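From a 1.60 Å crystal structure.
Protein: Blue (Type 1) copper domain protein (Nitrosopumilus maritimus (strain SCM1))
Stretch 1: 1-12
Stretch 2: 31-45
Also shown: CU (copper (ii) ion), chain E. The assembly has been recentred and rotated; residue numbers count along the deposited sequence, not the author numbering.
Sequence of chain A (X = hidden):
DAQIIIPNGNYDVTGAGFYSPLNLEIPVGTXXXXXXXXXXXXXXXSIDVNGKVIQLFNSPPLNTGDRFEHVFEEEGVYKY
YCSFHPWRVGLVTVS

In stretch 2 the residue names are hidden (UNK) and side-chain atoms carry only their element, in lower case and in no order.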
# COMPACT_ATOMS: atom_id res chain seq x y z
N ASP A 1 -2.38 13.79 -29.93
CA ASP A 1 -1.14 13.86 -30.66
C ASP A 1 0.04 13.46 -29.75
O ASP A 1 0.99 12.77 -30.20
CB ASP A 1 -0.97 15.24 -31.29
CG ASP A 1 -1.40 16.38 -30.40
OD1 ASP A 1 -2.42 16.24 -29.72
OD2 ASP A 1 -0.71 17.42 -30.39
N ALA A 2 -0.04 13.82 -28.47
CA ALA A 2 0.88 13.35 -27.42
C ALA A 2 0.07 13.41 -26.13
O ALA A 2 -0.08 14.46 -25.51
CB ALA A 2 2.11 14.23 -27.34
N GLN A 3 -0.47 12.26 -25.75
CA GLN A 3 -1.51 12.22 -24.73
C GLN A 3 -1.09 11.40 -23.53
O GLN A 3 -0.37 10.40 -23.67
CB GLN A 3 -2.80 11.62 -25.30
CG GLN A 3 -3.43 12.42 -26.42
CD GLN A 3 -4.74 11.79 -26.87
OE1 GLN A 3 -5.56 11.36 -26.04
NE2 GLN A 3 -4.93 11.70 -28.18
N ILE A 4 -1.55 11.85 -22.37
CA ILE A 4 -1.46 11.05 -21.16
C ILE A 4 -2.86 10.89 -20.62
O ILE A 4 -3.57 11.87 -20.44
CB ILE A 4 -0.56 11.70 -20.09
CG1 ILE A 4 0.86 11.87 -20.63
CG2 ILE A 4 -0.59 10.87 -18.79
CD1 ILE A 4 1.69 12.92 -19.91
N ILE A 5 -3.27 9.65 -20.34
CA ILE A 5 -4.58 9.39 -19.80
C ILE A 5 -4.51 9.12 -18.30
O ILE A 5 -3.64 8.37 -17.86
CB ILE A 5 -5.23 8.18 -20.47
CG1 ILE A 5 -5.36 8.41 -21.98
CG2 ILE A 5 -6.59 7.87 -19.82
CD1 ILE A 5 -6.09 7.30 -22.70
N ILE A 6 -5.38 9.77 -17.54
CA ILE A 6 -5.58 9.40 -16.14
C ILE A 6 -6.73 8.39 -16.11
O ILE A 6 -7.88 8.75 -16.38
CB ILE A 6 -5.92 10.62 -15.24
CG1 ILE A 6 -4.95 11.78 -15.50
CG2 ILE A 6 -5.90 10.22 -13.78
CD1 ILE A 6 -5.35 13.06 -14.78
N PRO A 7 -6.42 7.11 -15.84
CA PRO A 7 -7.47 6.11 -16.03
C PRO A 7 -8.43 5.99 -14.86
O PRO A 7 -8.17 6.46 -13.75
CB PRO A 7 -6.68 4.82 -16.20
CG PRO A 7 -5.47 5.02 -15.32
CD PRO A 7 -5.12 6.50 -15.52
N ASN A 8 -9.56 5.34 -15.13
CA ASN A 8 -10.44 4.94 -14.05
C ASN A 8 -9.65 4.11 -13.06
O ASN A 8 -8.91 3.21 -13.45
CB ASN A 8 -11.62 4.15 -14.58
CG ASN A 8 -12.59 3.77 -13.48
OD1 ASN A 8 -12.48 2.69 -12.90
ND2 ASN A 8 -13.52 4.65 -13.18
N GLY A 9 -9.79 4.44 -11.78
CA GLY A 9 -9.08 3.73 -10.74
C GLY A 9 -7.76 4.34 -10.34
O GLY A 9 -7.05 3.79 -9.48
N ASN A 10 -7.40 5.46 -10.94
CA ASN A 10 -6.19 6.18 -10.56
C ASN A 10 -6.24 6.65 -9.09
O ASN A 10 -5.20 6.82 -8.45
CB ASN A 10 -5.98 7.37 -11.52
CG ASN A 10 -4.72 8.16 -11.21
OD1 ASN A 10 -4.78 9.19 -10.55
ND2 ASN A 10 -3.57 7.67 -11.68
N TYR A 11 -7.44 6.83 -8.54
CA TYR A 11 -7.56 7.20 -7.13
C TYR A 11 -7.13 6.08 -6.16
O TYR A 11 -6.95 6.33 -4.98
CB TYR A 11 -9.00 7.61 -6.80
CG TYR A 11 -10.02 6.51 -7.01
CD1 TYR A 11 -10.69 6.37 -8.22
CD2 TYR A 11 -10.30 5.59 -6.00
CE1 TYR A 11 -11.61 5.37 -8.42
CE2 TYR A 11 -11.23 4.59 -6.19
CZ TYR A 11 -11.87 4.48 -7.41
OH TYR A 11 -12.81 3.48 -7.62
N ASP A 12 -7.01 4.87 -6.69
CA ASP A 12 -6.66 3.68 -5.89
C ASP A 12 -5.24 3.86 -5.32
O ASP A 12 -4.37 4.42 -5.98
CB ASP A 12 -6.76 2.44 -6.79
CG ASP A 12 -6.80 1.13 -6.03
OD1 ASP A 12 -6.52 1.10 -4.81
OD2 ASP A 12 -7.08 0.12 -6.71
N UNK A 31 2.93 19.73 -27.85
CA UNK A 31 1.81 20.00 -26.97
C UNK A 31 1.32 18.68 -26.37
O UNK A 31 0.92 17.77 -27.11
c UNK A 31 0.64 20.69 -27.71
o UNK A 31 1.05 21.99 -28.14
c UNK A 31 -0.57 20.83 -26.79
N UNK A 32 1.39 18.58 -25.05
CA UNK A 32 0.94 17.39 -24.34
C UNK A 32 -0.47 17.60 -23.78
O UNK A 32 -0.76 18.66 -23.22
c UNK A 32 1.90 17.03 -23.19
c UNK A 32 3.26 16.67 -23.76
c UNK A 32 1.34 15.87 -22.35
N UNK A 33 -1.34 16.62 -23.95
CA UNK A 33 -2.71 16.71 -23.46
C UNK A 33 -3.00 15.61 -22.45
O UNK A 33 -2.91 14.43 -22.78
c UNK A 33 -3.74 16.62 -24.60
c UNK A 33 -5.15 16.82 -24.06
o UNK A 33 -3.46 17.64 -25.57
N UNK A 34 -3.35 16.01 -21.23
CA UNK A 34 -3.85 15.07 -20.23
C UNK A 34 -5.36 15.01 -20.27
O UNK A 34 -6.01 16.04 -20.39
c UNK A 34 -2.00 15.26 -18.41
c UNK A 34 1.60 17.35 -18.78
n UNK A 34 -0.15 14.39 -17.46
c UNK A 34 -0.90 16.15 -18.65
c UNK A 34 -0.76 17.37 -19.32
c UNK A 34 -3.43 15.48 -18.81
c UNK A 34 0.49 17.96 -19.37
c UNK A 34 -1.50 14.22 -17.68
c UNK A 34 0.24 15.57 -18.06
c UNK A 34 1.50 16.16 -18.11
N UNK A 35 -5.93 13.81 -20.13
CA UNK A 35 -7.37 13.68 -20.02
C UNK A 35 -7.70 12.92 -18.75
O UNK A 35 -7.10 11.88 -18.48
c UNK A 35 -9.48 12.82 -21.08
o UNK A 35 -7.69 13.68 -22.42
c UNK A 35 -7.97 12.94 -21.23
N UNK A 36 -8.64 13.44 -17.97
CA UNK A 36 -9.11 12.70 -16.80
C UNK A 36 -10.25 11.74 -17.16
O UNK A 36 -11.39 12.16 -17.34
n UNK A 36 -10.59 13.60 -13.46
c UNK A 36 -9.58 13.66 -15.69
c UNK A 36 -9.96 12.91 -14.41
o UNK A 36 -9.68 11.73 -14.30
N UNK A 37 -9.93 10.45 -17.25
CA UNK A 37 -10.94 9.43 -17.54
C UNK A 37 -11.46 8.79 -16.25
O UNK A 37 -12.34 7.93 -16.29
c UNK A 37 -10.38 8.73 -19.91
o UNK A 37 -9.81 7.97 -20.71
o UNK A 37 -10.96 9.78 -20.26
c UNK A 37 -10.38 8.34 -18.45
N UNK A 38 -10.93 9.24 -15.12
CA UNK A 38 -11.31 8.68 -13.82
C UNK A 38 -12.64 9.28 -13.34
O UNK A 38 -13.11 10.29 -13.87
c UNK A 38 -10.18 7.93 -11.67
c UNK A 38 -10.19 8.94 -12.80
o UNK A 38 -11.08 7.05 -11.62
o UNK A 38 -9.27 8.04 -10.82
N UNK A 39 -13.22 8.67 -12.32
CA UNK A 39 -14.51 9.09 -11.78
C UNK A 39 -14.42 10.04 -10.59
O UNK A 39 -15.43 10.26 -9.90
o UNK A 39 -14.61 7.14 -10.34
c UNK A 39 -15.32 7.85 -11.36
N UNK A 40 -13.23 10.58 -10.34
CA UNK A 40 -13.03 11.59 -9.30
C UNK A 40 -12.16 12.71 -9.87
O UNK A 40 -11.48 12.52 -10.87
c UNK A 40 -12.37 11.01 -8.02
c UNK A 40 -13.22 9.88 -7.43
c UNK A 40 -10.94 10.54 -8.30
N UNK A 41 -12.18 13.89 -9.22
CA UNK A 41 -11.30 14.96 -9.71
C UNK A 41 -9.82 14.63 -9.56
O UNK A 41 -9.42 13.91 -8.63
c UNK A 41 -13.06 14.36 -8.14
c UNK A 41 -13.01 15.85 -8.29
c UNK A 41 -11.67 16.16 -8.83
N UNK A 42 -9.01 15.15 -10.48
CA UNK A 42 -7.57 15.04 -10.42
C UNK A 42 -6.97 16.37 -10.79
O UNK A 42 -7.66 17.23 -11.31
n UNK A 42 -8.14 10.53 -10.62
n UNK A 42 -6.82 12.00 -9.80
c UNK A 42 -8.22 11.64 -11.43
c UNK A 42 -7.29 10.78 -9.64
c UNK A 42 -7.06 13.96 -11.37
c UNK A 42 -7.39 12.57 -10.92
N UNK A 43 -5.69 16.54 -10.51
CA UNK A 43 -4.98 17.66 -11.12
C UNK A 43 -3.59 17.22 -11.53
O UNK A 43 -3.16 16.10 -11.23
o UNK A 43 -3.11 18.18 -8.83
n UNK A 43 -4.97 18.82 -7.77
c UNK A 43 -4.26 18.60 -8.86
c UNK A 43 -4.95 18.88 -10.18
N UNK A 44 -2.90 18.09 -12.27
CA UNK A 44 -1.57 17.81 -12.77
C UNK A 44 -0.66 18.94 -12.31
O UNK A 44 -0.85 20.09 -12.70
c UNK A 44 -1.92 15.16 -14.33
c UNK A 44 -0.13 17.59 -14.84
c UNK A 44 -2.42 16.51 -14.79
c UNK A 44 -1.56 17.70 -14.32
N UNK A 45 0.32 18.62 -11.47
CA UNK A 45 1.25 19.65 -10.98
C UNK A 45 2.69 19.21 -11.17
O UNK A 45 3.09 18.15 -10.70
c UNK A 45 1.02 19.93 -9.49
n UNK A 45 -2.19 21.55 -9.97
o UNK A 45 -0.17 22.47 -9.64
c UNK A 45 -0.92 21.50 -9.59
c UNK A 45 -0.41 20.18 -9.11
CU CU E . -5.40 12.54 -8.53
O HOH W 1 -1.34 16.55 -27.40
O HOH W 2 2.16 18.76 -30.36
O HOH W 3 -5.29 12.97 -23.45
O HOH W 4 -14.31 6.67 -14.95
O HOH W 5 -3.82 11.32 -9.56

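Position 31 has a carbon bearing one oxygen and one carbon; one water accepts from its N and donates to Asp1 OD2. This is Thr31, a β-branched residue at ease in a strand. Position 32 carries three carbons forked at the first, one branch carbon 3.8 Å from Ile4 CD1: Val32, apolar for a buried site.

Position 33 repeats the oxygen-and-carbon fork. The position 33 N donates to Ala2 O (2.9 Å), its O accepts from Ile4 N (2.9 Å), and its side-chain oxygen receives a hydrogen bond from a water that also accepts from Ala2 N. This is Thr33, its hydroxyl serving water on the face shared with Gln3. At position 34 one carbon leads to fused five- and six-membered rings with a single nitrogen. Ile4 CB sits over the five-membered ring, 4.0 Å from its centroid. This is Trp34, whose broad flat ring suits an aliphatic neighbour; Ile4 CD1 packs 3.5 Å from Trp34 CE2.

Position 35 is again such a fork. The position 35 N donates to Ile4 O (3.1 Å), its O accepts from Ile6 N (2.9 Å), and its side-chain oxygen donates to a water that donates to Gln3 OE1: Thr35, whose hydroxyl suits that watery face. Position 36 has two carbons, the second carrying oxygen and nitrogen, 4.0 Å from oxygen to Ile6 CB: Asn36. Its amide holds the following loop, ND2 donating to the O of position 40 and OD1 accepting from the N of position 38.

Position 37 has two carbons ending in two oxygens, one 3.3 Å from Ile5 CG2; the position 37 N donates to Ile6 O (2.8 Å), the ladder's last rung. This is Asp37, its charge suited to an exposed site. Position 38 ends likewise, one oxygen accepting from Gly9 N (2.9 Å), the other weakly from Tyr11 N (3.2 Å): Asp38, with two acceptors for turn NH groups.

Position 39, one carbon then oxygen, the oxygen 3.9 Å from Asn8 ND2, is Ser39, small and exposed. Position 40, a three-carbon fork with one branch 3.8 Å from Tyr11 CB, is apolar Val40. Position 41, three carbons closed onto N, is Pro41, out of reach.

Position 42 bears a five-membered ring with two nitrogens, one face covered by Ile6 CG2: His42. His42 ND1 binds CU at 2.0 Å; His42 NE2 donates to Asp38 OD2 (2.7 Å). Position 43, an amide on two carbons pointing away, is Asn43. Position 44, four carbons forked at the first, its long arm 4.0 Å from Ile6 CD1, is Ile44, apolar against buried Ile6. Position 45, an amide on three carbons, is Gln45, out of reach.

The contact combines a parallel ladder, apolar packing around Ile4 and Ile6, and a carboxylate linking turns to the copper-binding histidine.

Stretch 2 31-45: TVTWTNDDSVPHNIQ
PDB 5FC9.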